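Local structure of ABC transporter, substrate binding protein (Mannopine) (Agrobacterium fabrum, 5L9S) at residues 84-90 with 254-259; 92-98 with 274-279; 140-146 with 184-190. The protein probably serves as the periplasmic substrate-binding component of an ABC transporter for the opine mannopine, captured here in its open, unliganded form. All coordinates share one frame; numbering follows the deposited sequence.

Contact 1 (84-90 with 254-259)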
loop_
_atom_site.group_PDB
_atom_site.type_symbol
_atom_site.label_atom_id
_atom_site.label_comp_id
_atom_site.label_asym_id
_atom_site.label_seq_id
_atom_site.Cartn_x
_atom_site.Cartn_y
_atom_site.Cartn_z
ATOM N N PHE A 84 15.059 -11.842 -13.208
ATOM C CA PHE A 84 15.173 -10.427 -13.600
ATOM C C PHE A 84 15.543 -9.514 -12.410
ATOM O O PHE A 84 16.296 -8.553 -12.571
ATOM C CB PHE A 84 13.847 -9.964 -14.247
ATOM C CG PHE A 84 13.615 -8.470 -14.316
ATOM C CD1 PHE A 84 14.065 -7.729 -15.402
ATOM C CD2 PHE A 84 12.935 -7.807 -13.299
ATOM C CE1 PHE A 84 13.853 -6.347 -15.463
ATOM C CE2 PHE A 84 12.740 -6.425 -13.353
ATOM C CZ PHE A 84 13.196 -5.704 -14.437
ATOM N N CYS A 85 14.972 -9.820 -11.241
ATOM C CA CYS A 85 15.100 -9.137 -9.961
ATOM C C CYS A 85 16.519 -9.025 -9.420
ATOM O O CYS A 85 16.811 -8.089 -8.668
ATOM C CB CYS A 85 14.191 -9.816 -8.944
ATOM S SG CYS A 85 12.426 -9.639 -9.305
ATOM N N MET A 86 17.366 -10.015 -9.737
ATOM C CA MET A 86 18.758 -10.135 -9.312
ATOM C C MET A 86 19.608 -8.923 -9.677
ATOM O O MET A 86 20.432 -8.505 -8.867
ATOM C CB MET A 86 19.377 -11.428 -9.869
ATOM C CG MET A 86 19.069 -12.643 -9.022
ATOM S SD MET A 86 19.305 -14.224 -9.872
ATOM C CE MET A 86 18.369 -15.291 -8.802
ATOM N N GLN A 87 19.355 -8.332 -10.869
ATOM C CA GLN A 87 20.061 -7.167 -11.413
ATOM C C GLN A 87 19.898 -5.886 -10.566
ATOM O O GLN A 87 20.637 -4.923 -10.779
ATOM C CB GLN A 87 19.676 -6.919 -12.890
ATOM C CG GLN A 87 18.437 -6.045 -13.100
ATOM C CD GLN A 87 18.125 -5.744 -14.547
ATOM O OE1 GLN A 87 16.980 -5.861 -14.983
ATOM N NE2 GLN A 87 19.115 -5.313 -15.322
ATOM N N PHE A 88 18.961 -5.875 -9.613
ATOM C CA PHE A 88 18.740 -4.711 -8.759
ATOM C C PHE A 88 19.407 -4.843 -7.374
ATOM O O PHE A 88 18.980 -4.194 -6.409
ATOM C CB PHE A 88 17.240 -4.383 -8.668
ATOM C CG PHE A 88 16.645 -4.000 -10.000
ATOM C CD1 PHE A 88 16.917 -2.761 -10.571
ATOM C CD2 PHE A 88 15.842 -4.886 -10.700
ATOM C CE1 PHE A 88 16.385 -2.412 -11.818
ATOM C CE2 PHE A 88 15.307 -4.533 -11.942
ATOM C CZ PHE A 88 15.581 -3.298 -12.495
ATOM N N ILE A 89 20.480 -5.668 -7.294
ATOM C CA ILE A 89 21.315 -5.891 -6.095
ATOM C C ILE A 89 22.768 -5.397 -6.430
ATOM O O ILE A 89 23.781 -5.958 -6.015
ATOM C CB ILE A 89 21.186 -7.345 -5.492
ATOM C CG1 ILE A 89 19.689 -7.827 -5.389
ATOM C CG2 ILE A 89 21.925 -7.500 -4.140
ATOM C CD1 ILE A 89 18.682 -6.987 -4.454
ATOM N N ASN A 90 22.801 -4.315 -7.231
ATOM C CA ASN A 90 23.943 -3.518 -7.683
ATOM C C ASN A 90 23.869 -2.221 -6.863
ATOM O O ASN A 90 24.835 -1.460 -6.784
ATOM C CB ASN A 90 23.804 -3.192 -9.197
ATOM C CG ASN A 90 22.784 -2.113 -9.556
ATOM O OD1 ASN A 90 23.143 -1.013 -9.994
ATOM N ND2 ASN A 90 21.494 -2.389 -9.376
ATOM N N ILE A 254 9.829 -1.613 -16.803
ATOM C CA ILE A 254 9.994 -1.894 -15.375
ATOM C C ILE A 254 11.344 -1.342 -14.884
ATOM O O ILE A 254 11.372 -0.595 -13.906
ATOM C CB ILE A 254 9.832 -3.403 -15.064
ATOM C CG1 ILE A 254 8.389 -3.879 -15.345
ATOM C CG2 ILE A 254 10.240 -3.697 -13.602
ATOM C CD1 ILE A 254 8.107 -5.354 -14.949
ATOM N N GLU A 255 12.453 -1.707 -15.578
ATOM C CA GLU A 255 13.826 -1.272 -15.286
ATOM C C GLU A 255 13.898 0.249 -15.264
ATOM O O GLU A 255 14.538 0.809 -14.363
ATOM C CB GLU A 255 14.814 -1.835 -16.329
ATOM C CG GLU A 255 16.285 -1.698 -15.946
ATOM C CD GLU A 255 17.326 -2.018 -17.006
ATOM O OE1 GLU A 255 17.061 -2.863 -17.894
ATOM O OE2 GLU A 255 18.435 -1.443 -16.918
ATOM N N PHE A 256 13.201 0.910 -16.231
ATOM C CA PHE A 256 13.119 2.372 -16.343
ATOM C C PHE A 256 12.614 2.993 -15.053
ATOM O O PHE A 256 13.168 3.986 -14.616
ATOM C CB PHE A 256 12.229 2.821 -17.532
ATOM C CG PHE A 256 12.251 4.316 -17.795
ATOM C CD1 PHE A 256 13.283 4.895 -18.528
ATOM C CD2 PHE A 256 11.255 5.144 -17.291
ATOM C CE1 PHE A 256 13.319 6.275 -18.744
ATOM C CE2 PHE A 256 11.291 6.524 -17.514
ATOM C CZ PHE A 256 12.318 7.079 -18.244
ATOM N N TRP A 257 11.557 2.418 -14.469
ATOM C CA TRP A 257 10.944 2.869 -13.228
ATOM C C TRP A 257 11.872 2.650 -12.045
ATOM O O TRP A 257 12.128 3.595 -11.293
ATOM C CB TRP A 257 9.599 2.150 -13.003
ATOM C CG TRP A 257 8.988 2.435 -11.663
ATOM C CD1 TRP A 257 9.052 1.652 -10.541
ATOM C CD2 TRP A 257 8.282 3.616 -11.288
ATOM N NE1 TRP A 257 8.444 2.284 -9.488
ATOM C CE2 TRP A 257 7.954 3.490 -9.916
ATOM C CE3 TRP A 257 7.904 4.786 -11.974
ATOM C CZ2 TRP A 257 7.223 4.467 -9.227
ATOM C CZ3 TRP A 257 7.163 5.743 -11.299
ATOM C CH2 TRP A 257 6.800 5.565 -9.950
ATOM N N LEU A 258 12.351 1.404 -11.855
ATOM C CA LEU A 258 13.202 1.075 -10.706
ATOM C C LEU A 258 14.527 1.860 -10.649
ATOM O O LEU A 258 14.990 2.217 -9.553
ATOM C CB LEU A 258 13.453 -0.441 -10.611
ATOM C CG LEU A 258 12.252 -1.262 -10.170
ATOM C CD1 LEU A 258 12.501 -2.733 -10.392
ATOM C CD2 LEU A 258 11.828 -0.934 -8.687
ATOM N N ARG A 259 15.104 2.157 -11.824
ATOM C CA ARG A 259 16.381 2.860 -11.927
ATOM C C ARG A 259 16.256 4.385 -12.041
ATOM O O ARG A 259 17.287 5.060 -12.078
ATOM C CB ARG A 259 17.217 2.282 -13.087
ATOM C CG ARG A 259 17.580 0.808 -12.900
ATOM C CD ARG A 259 18.821 0.404 -13.648
ATOM N NE ARG A 259 19.632 -0.527 -12.855
ATOM C CZ ARG A 259 19.711 -1.832 -13.085
ATOM N NH1 ARG A 259 20.465 -2.601 -12.315
ATOM N NH2 ARG A 259 19.057 -2.376 -14.104
#
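Phe88 and Leu258 mark the closest approach of the two backbones, yet their CA atoms stay 8.2 Å apart, so side chains must fill the gap between the turn at the end of helix 82-85 and the last turn of helix 247-258. The flat Phe88 ring suits this place because it can be covered on both faces. Leu258 CD1 makes a CH-pi contact over one face, 3.8 Å from the ring centroid and 17° off its normal, while Gln87 CG lies across the opposite face. Phe84 has CG anti to its own N (chi1 161°), and the ring thus reaches the branch methyl of Ile254, with CZ 3.7 Å from CG2.

This packing belongs to one lobe of the two-lobed periplasmic binding protein fold, where Ile254 and Leu258 also lie on Ala104 of strand 103-116. Beside the turn, Cys85 is tied by a disulfide to Cys99.

Toward the surface the long chain of Arg259 spans the gap. Phe88 CE1 sits 3.5 Å above one guanidinium face, the two planes being 33° apart. At the guanidinium edge, Arg259 NH1 gives a weak hydrogen bond to Gln87 O, 2.8 Å away. On the helix side, Arg259 NH2 forms a salt bridge with Glu255 OE2 at 3.0 Å, one helical turn back, which helps fix the rotation of the guanidinium group.

Contact 2 (92-98 with 274-279)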
loop_
_atom_site.group_PDB
_atom_site.type_symbol
_atom_site.label_atom_id
_atom_site.label_comp_id
_atom_site.label_asym_id
_atom_site.label_seq_id
_atom_site.Cartn_x
_atom_site.Cartn_y
_atom_site.Cartn_z
ATOM N N THR A 92 21.670 -0.516 -3.170
ATOM C CA THR A 92 20.934 -0.685 -1.925
ATOM C C THR A 92 19.971 0.498 -1.809
ATOM O O THR A 92 19.390 0.702 -0.737
ATOM C CB THR A 92 21.884 -0.879 -0.725
ATOM O OG1 THR A 92 22.899 0.129 -0.734
ATOM C CG2 THR A 92 22.514 -2.271 -0.695
ATOM N N ASP A 93 19.807 1.273 -2.939
ATOM C CA ASP A 93 18.909 2.428 -3.093
ATOM C C ASP A 93 17.496 1.959 -2.888
ATOM O O ASP A 93 16.721 2.625 -2.213
ATOM C CB ASP A 93 19.041 3.051 -4.508
ATOM C CG ASP A 93 17.974 4.069 -4.915
ATOM O OD1 ASP A 93 17.856 5.115 -4.232
ATOM O OD2 ASP A 93 17.307 3.849 -5.963
ATOM N N LEU A 94 17.117 0.874 -3.552
ATOM C CA LEU A 94 15.765 0.356 -3.436
ATOM C C LEU A 94 15.552 -0.270 -2.066
ATOM O O LEU A 94 16.419 -0.986 -1.558
ATOM C CB LEU A 94 15.419 -0.626 -4.590
ATOM C CG LEU A 94 15.357 -0.019 -6.023
ATOM C CD1 LEU A 94 15.358 -1.095 -7.083
ATOM C CD2 LEU A 94 14.171 0.923 -6.199
ATOM N N LEU A 95 14.411 0.064 -1.455
ATOM C CA LEU A 95 13.924 -0.419 -0.171
ATOM C C LEU A 95 13.668 -1.920 -0.297
ATOM O O LEU A 95 13.519 -2.419 -1.417
ATOM C CB LEU A 95 12.624 0.335 0.204
ATOM C CG LEU A 95 12.776 1.777 0.753
ATOM C CD1 LEU A 95 11.418 2.453 0.898
ATOM C CD2 LEU A 95 13.489 1.805 2.136
ATOM N N ALA A 96 13.642 -2.649 0.833
ATOM C CA ALA A 96 13.457 -4.109 0.824
ATOM C C ALA A 96 12.202 -4.603 0.074
ATOM O O ALA A 96 11.152 -3.942 0.090
ATOM C CB ALA A 96 13.475 -4.648 2.244
ATOM N N ASP A 97 12.342 -5.758 -0.613
ATOM C CA ASP A 97 11.282 -6.444 -1.362
ATOM C C ASP A 97 10.728 -5.624 -2.541
ATOM O O ASP A 97 9.584 -5.815 -2.942
ATOM C CB ASP A 97 10.148 -6.926 -0.418
ATOM C CG ASP A 97 10.618 -7.814 0.727
ATOM O OD1 ASP A 97 11.383 -8.784 0.458
ATOM O OD2 ASP A 97 10.217 -7.545 1.898
ATOM N N SER A 98 11.544 -4.710 -3.084
ATOM C CA SER A 98 11.190 -3.901 -4.248
ATOM C C SER A 98 11.043 -4.705 -5.534
ATOM O O SER A 98 10.461 -4.207 -6.495
ATOM C CB SER A 98 12.184 -2.767 -4.442
ATOM O OG SER A 98 11.843 -1.789 -3.480
ATOM N N THR A 274 4.857 6.500 -0.982
ATOM C CA THR A 274 6.255 6.213 -0.708
ATOM C C THR A 274 6.837 5.432 -1.890
ATOM O O THR A 274 6.434 4.287 -2.100
ATOM C CB THR A 274 6.360 5.494 0.652
ATOM O OG1 THR A 274 5.933 6.415 1.656
ATOM C CG2 THR A 274 7.766 4.987 0.975
ATOM N N PRO A 275 7.785 6.007 -2.659
ATOM C CA PRO A 275 8.402 5.248 -3.765
ATOM C C PRO A 275 9.399 4.203 -3.241
ATOM O O PRO A 275 9.900 4.398 -2.117
ATOM C CB PRO A 275 9.097 6.338 -4.605
ATOM C CG PRO A 275 9.391 7.415 -3.652
ATOM C CD PRO A 275 8.371 7.358 -2.539
ATOM N N PRO A 276 9.736 3.121 -4.022
ATOM C CA PRO A 276 10.685 2.114 -3.510
ATOM C C PRO A 276 12.140 2.580 -3.363
ATOM O O PRO A 276 12.907 1.924 -2.684
ATOM C CB PRO A 276 10.548 0.966 -4.525
ATOM C CG PRO A 276 10.182 1.637 -5.792
ATOM C CD PRO A 276 9.232 2.721 -5.353
ATOM N N SER A 277 12.523 3.678 -4.035
ATOM C CA SER A 277 13.869 4.235 -4.012
ATOM C C SER A 277 14.047 5.171 -2.822
ATOM O O SER A 277 13.197 6.013 -2.560
ATOM C CB SER A 277 14.158 4.952 -5.334
ATOM O OG SER A 277 15.374 5.679 -5.347
ATOM N N GLN A 278 15.154 5.024 -2.101
ATOM C CA GLN A 278 15.497 5.885 -0.967
ATOM C C GLN A 278 15.892 7.296 -1.450
ATOM O O GLN A 278 15.587 8.286 -0.767
ATOM C CB GLN A 278 16.594 5.239 -0.140
ATOM C CG GLN A 278 16.076 3.982 0.549
ATOM C CD GLN A 278 17.082 3.410 1.493
ATOM O OE1 GLN A 278 17.375 3.988 2.553
ATOM N NE2 GLN A 278 17.647 2.271 1.115
ATOM N N LYS A 279 16.512 7.378 -2.649
ATOM C CA LYS A 279 16.892 8.621 -3.293
ATOM C C LYS A 279 15.650 9.389 -3.683
ATOM O O LYS A 279 15.631 10.598 -3.476
ATOM C CB LYS A 279 17.792 8.371 -4.531
ATOM C CG LYS A 279 18.501 9.613 -5.071
ATOM C CD LYS A 279 19.935 9.304 -5.481
ATOM C CE LYS A 279 20.866 10.471 -5.203
ATOM N NZ LYS A 279 20.876 11.473 -6.303
#
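Asp93 meets Ser277, Gln278 and Lys279 with both its carboxylate and its backbone carbonyl. Lys279 N donates to Asp93 OD1 at 3.1 Å, approaching nearly along the C-O axis. Ser277 OG sits between the two carboxylate oxygens, 2.7 Å from Asp93 OD2 and 2.8 Å from Asp93 OD1. With CG anti to the backbone N (chi1 168°), the short Asp93 side chain is swung over the start of helix 278-283, where its negative charge would probably be favoured.

The main chains add two bonds, Gln278 N to Asp93 O at 2.9 Å and Leu95 N to Pro276 O at 2.7 Å, the latter almost straight at 175°. They flank Leu94 and Ser277, which form a single bridge. Pro276 has no N-H to give but offers its carbonyl, and its ring packs against Leu94 CD2. Leu95 CD2 rests on the aliphatic CG of Gln278, 3.7 Å away.

Further out, a type II turn from Leu95 to Ser98 sets the chain direction, and Ser98 OG bonds to Leu95 O at 2.7 Å. The carboxylate end of the contact is a helix N-terminus with Ser277 as N-cap: Ser277 OG also weakly bonds Ala280 N, and Asp93, from a loop remote in sequence, takes up the N-H of Lys279.

Contact 3 (140-146 with 184-190)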
loop_
_atom_site.group_PDB
_atom_site.type_symbol
_atom_site.label_atom_id
_atom_site.label_comp_id
_atom_site.label_asym_id
_atom_site.label_seq_id
_atom_site.Cartn_x
_atom_site.Cartn_y
_atom_site.Cartn_z
ATOM N N ARG A 140 -12.693 5.803 19.266
ATOM C CA ARG A 140 -11.726 5.222 18.330
ATOM C C ARG A 140 -12.405 4.913 16.991
ATOM O O ARG A 140 -13.625 4.865 16.892
ATOM C CB ARG A 140 -10.988 3.952 18.854
ATOM C CG ARG A 140 -10.499 3.909 20.305
ATOM C CD ARG A 140 -9.225 4.663 20.593
ATOM N NE ARG A 140 -9.572 5.849 21.356
ATOM C CZ ARG A 140 -8.849 6.433 22.300
ATOM N NH1 ARG A 140 -7.664 5.944 22.641
ATOM N NH2 ARG A 140 -9.314 7.495 22.925
ATOM N N SER A 141 -11.603 4.697 15.969
ATOM C CA SER A 141 -12.063 4.347 14.628
ATOM C C SER A 141 -11.104 3.367 13.986
ATOM O O SER A 141 -9.885 3.545 14.066
ATOM C CB SER A 141 -12.220 5.593 13.761
ATOM O OG SER A 141 -12.550 5.245 12.427
ATOM N N PHE A 142 -11.652 2.304 13.387
ATOM C CA PHE A 142 -10.850 1.309 12.676
ATOM C C PHE A 142 -11.546 1.013 11.384
ATOM O O PHE A 142 -12.773 1.052 11.376
ATOM C CB PHE A 142 -10.763 -0.012 13.459
ATOM C CG PHE A 142 -9.708 -0.115 14.523
ATOM C CD1 PHE A 142 -8.364 -0.204 14.184
ATOM C CD2 PHE A 142 -10.059 -0.182 15.866
ATOM C CE1 PHE A 142 -7.382 -0.313 15.173
ATOM C CE2 PHE A 142 -9.078 -0.290 16.855
ATOM C CZ PHE A 142 -7.746 -0.364 16.501
ATOM N N PRO A 143 -10.828 0.617 10.301
ATOM C CA PRO A 143 -11.547 0.208 9.082
ATOM C C PRO A 143 -12.311 -1.091 9.292
ATOM O O PRO A 143 -11.941 -1.948 10.100
ATOM C CB PRO A 143 -10.451 0.012 8.048
ATOM C CG PRO A 143 -9.211 -0.199 8.812
ATOM C CD PRO A 143 -9.363 0.498 10.133
ATOM N N ASN A 144 -13.412 -1.196 8.596
ATOM C CA ASN A 144 -14.234 -2.384 8.588
ATOM C C ASN A 144 -14.478 -2.795 7.148
ATOM O O ASN A 144 -15.566 -2.622 6.584
ATOM C CB ASN A 144 -15.519 -2.239 9.412
ATOM C CG ASN A 144 -16.474 -3.404 9.257
ATOM O OD1 ASN A 144 -16.081 -4.584 9.308
ATOM N ND2 ASN A 144 -17.729 -3.086 8.980
ATOM N N PHE A 145 -13.398 -3.244 6.535
ATOM C CA PHE A 145 -13.409 -3.845 5.220
ATOM C C PHE A 145 -13.000 -5.292 5.481
ATOM O O PHE A 145 -12.520 -5.598 6.589
ATOM C CB PHE A 145 -12.558 -3.103 4.167
ATOM C CG PHE A 145 -11.293 -2.385 4.586
ATOM C CD1 PHE A 145 -10.271 -3.069 5.243
ATOM C CD2 PHE A 145 -11.067 -1.061 4.204
ATOM C CE1 PHE A 145 -9.075 -2.424 5.557
ATOM C CE2 PHE A 145 -9.873 -0.422 4.517
ATOM C CZ PHE A 145 -8.880 -1.111 5.180
ATOM N N ASP A 146 -13.308 -6.186 4.527
ATOM C CA ASP A 146 -13.189 -7.640 4.619
ATOM C C ASP A 146 -11.869 -8.195 5.197
ATOM O O ASP A 146 -11.950 -9.172 5.949
ATOM C CB ASP A 146 -13.517 -8.299 3.280
ATOM C CG ASP A 146 -15.010 -8.269 2.979
ATOM O OD1 ASP A 146 -15.803 -8.763 3.825
ATOM O OD2 ASP A 146 -15.387 -7.761 1.904
ATOM N N SER A 184 -15.248 1.452 22.809
ATOM C CA SER A 184 -14.772 2.798 22.461
ATOM C C SER A 184 -14.796 3.082 20.945
ATOM O O SER A 184 -14.764 4.251 20.546
ATOM C CB SER A 184 -13.369 3.012 23.012
ATOM O OG SER A 184 -13.374 2.754 24.409
ATOM N N VAL A 185 -14.856 2.021 20.110
ATOM C CA VAL A 185 -14.875 2.142 18.648
ATOM C C VAL A 185 -16.258 2.557 18.173
ATOM O O VAL A 185 -17.160 1.728 18.101
ATOM C CB VAL A 185 -14.322 0.901 17.902
ATOM C CG1 VAL A 185 -14.121 1.205 16.425
ATOM C CG2 VAL A 185 -13.016 0.429 18.516
ATOM N N GLN A 186 -16.433 3.863 17.911
ATOM C CA GLN A 186 -17.715 4.438 17.472
ATOM C C GLN A 186 -17.828 4.452 15.944
ATOM O O GLN A 186 -18.941 4.516 15.416
ATOM C CB GLN A 186 -17.923 5.865 18.024
ATOM C CG GLN A 186 -17.704 6.049 19.535
ATOM C CD GLN A 186 -18.760 5.503 20.451
ATOM O OE1 GLN A 186 -18.453 4.767 21.396
ATOM N NE2 GLN A 186 -20.002 5.915 20.254
ATOM N N VAL A 187 -16.675 4.389 15.239
ATOM C CA VAL A 187 -16.614 4.428 13.784
ATOM C C VAL A 187 -15.909 3.182 13.222
ATOM O O VAL A 187 -14.748 2.919 13.538
ATOM C CB VAL A 187 -15.976 5.777 13.265
ATOM C CG1 VAL A 187 -15.790 5.775 11.746
ATOM C CG2 VAL A 187 -16.785 7.001 13.705
ATOM N N TRP A 188 -16.610 2.441 12.372
ATOM C CA TRP A 188 -16.077 1.293 11.651
ATOM C C TRP A 188 -16.202 1.671 10.188
ATOM O O TRP A 188 -17.201 1.347 9.539
ATOM C CB TRP A 188 -16.880 0.033 11.964
ATOM C CG TRP A 188 -16.663 -0.520 13.335
ATOM C CD1 TRP A 188 -17.556 -0.520 14.362
ATOM C CD2 TRP A 188 -15.499 -1.226 13.809
ATOM N NE1 TRP A 188 -17.019 -1.163 15.454
ATOM C CE2 TRP A 188 -15.768 -1.629 15.133
ATOM C CE3 TRP A 188 -14.273 -1.590 13.227
ATOM C CZ2 TRP A 188 -14.837 -2.333 15.907
ATOM C CZ3 TRP A 188 -13.364 -2.315 13.986
ATOM C CH2 TRP A 188 -13.644 -2.665 15.314
ATOM N N TRP A 189 -15.237 2.450 9.697
ATOM C CA TRP A 189 -15.262 2.972 8.326
ATOM C C TRP A 189 -14.998 1.909 7.238
ATOM O O TRP A 189 -14.038 1.145 7.297
ATOM C CB TRP A 189 -14.324 4.186 8.156
ATOM C CG TRP A 189 -12.846 3.933 8.344
ATOM C CD1 TRP A 189 -12.132 4.116 9.490
ATOM C CD2 TRP A 189 -11.886 3.632 7.318
ATOM N NE1 TRP A 189 -10.796 3.928 9.252
ATOM C CE2 TRP A 189 -10.616 3.612 7.930
ATOM C CE3 TRP A 189 -11.979 3.323 5.944
ATOM C CZ2 TRP A 189 -9.445 3.296 7.222
ATOM C CZ3 TRP A 189 -10.818 3.031 5.243
ATOM C CH2 TRP A 189 -9.571 3.013 5.882
ATOM N N ARG A 190 -15.850 1.899 6.214
ATOM C CA ARG A 190 -15.694 0.961 5.107
ATOM C C ARG A 190 -14.987 1.645 3.929
ATOM O O ARG A 190 -14.230 0.999 3.193
ATOM C CB ARG A 190 -17.044 0.335 4.723
ATOM C CG ARG A 190 -16.891 -0.925 3.887
ATOM C CD ARG A 190 -17.967 -1.968 4.128
ATOM N NE ARG A 190 -17.385 -3.308 4.230
ATOM C CZ ARG A 190 -16.889 -4.008 3.210
ATOM N NH1 ARG A 190 -16.897 -3.505 1.980
ATOM N NH2 ARG A 190 -16.378 -5.213 3.414
#
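Pro143 runs alongside Trp189, the proline ring laid on the indole. Pro143 CB stands over the six-membered ring in a CH-pi contact, 3.6 Å from the centroid and 16° off the normal. Phe145 comes to the same indole face with its edge, its plane at 87° to the indole and the centroids 5.4 Å apart, in an offset edge-to-face pair. Trp189 reaches this position with CG between its N and carbonyl carbon (chi1 64°), which folds the indole back over the neighbouring strand. Ser141 OG, small enough to fit beside the indole, lies at its edge 3.2 Å from CD1. The buried indole N-H is satisfied by Gln208 O of strand 206-210, on the far side of 140-143.

Arg140, Val185, Phe142 and Trp188 point to the other face of the sheet. There Trp188 CZ3 touches Phe142 CB at 3.5 Å, and Val185 CG1 covers the centre of one Trp188 face. Val185 CG2 meets the edge of the Phe142 ring. The guanidinium of Arg140 is held by backbone carbonyls of Phe136, Gly138 and Met130.

After the strands, the bent side chain of Arg190 crosses past Asn144 to Asp146, where NH2 and OD2 form a salt bridge at 3.1 Å, weak as a hydrogen bond, with the planes steeply inclined.

Backbone bonds fix this arrangement: Arg140 N to Ser184 O at 2.9 Å, Phe142 N to Val187 O at 3.2 Å, and Asn144 N to Trp189 O at 2.7 Å. Gln186 is the extra residue of a beta bulge: Arg140 pairs with Val185 but Ser141 with Val187. Helices 149-158 and 171-181 connect the two strands in a beta-alpha-beta crossover, and strand 206-210 continues the parallel arrangement beyond 140-143, as in the alpha/beta lobes of periplasmic binding proteins.

How the contacts relate
Contacts 1 and 2 are neighbours, their centres 11 Å apart, and Leu94 joins them: its CD2 lies 3.7 Å from Leu258 O and its CD1 4.1 Å from Phe88 CB. Their segments alternate along the chain, so the region 84-98 meets 254-279 at two places. Contact 3 lies on the other side of the chain's centre, 39 Å from contact 1 and 31 Å from contact 2 between centres; its nearest atoms to contact 2 are about 16 Å away. This separation is consistent with the two lobes of an open binding protein, whose ligand cleft, empty here, would lie between them.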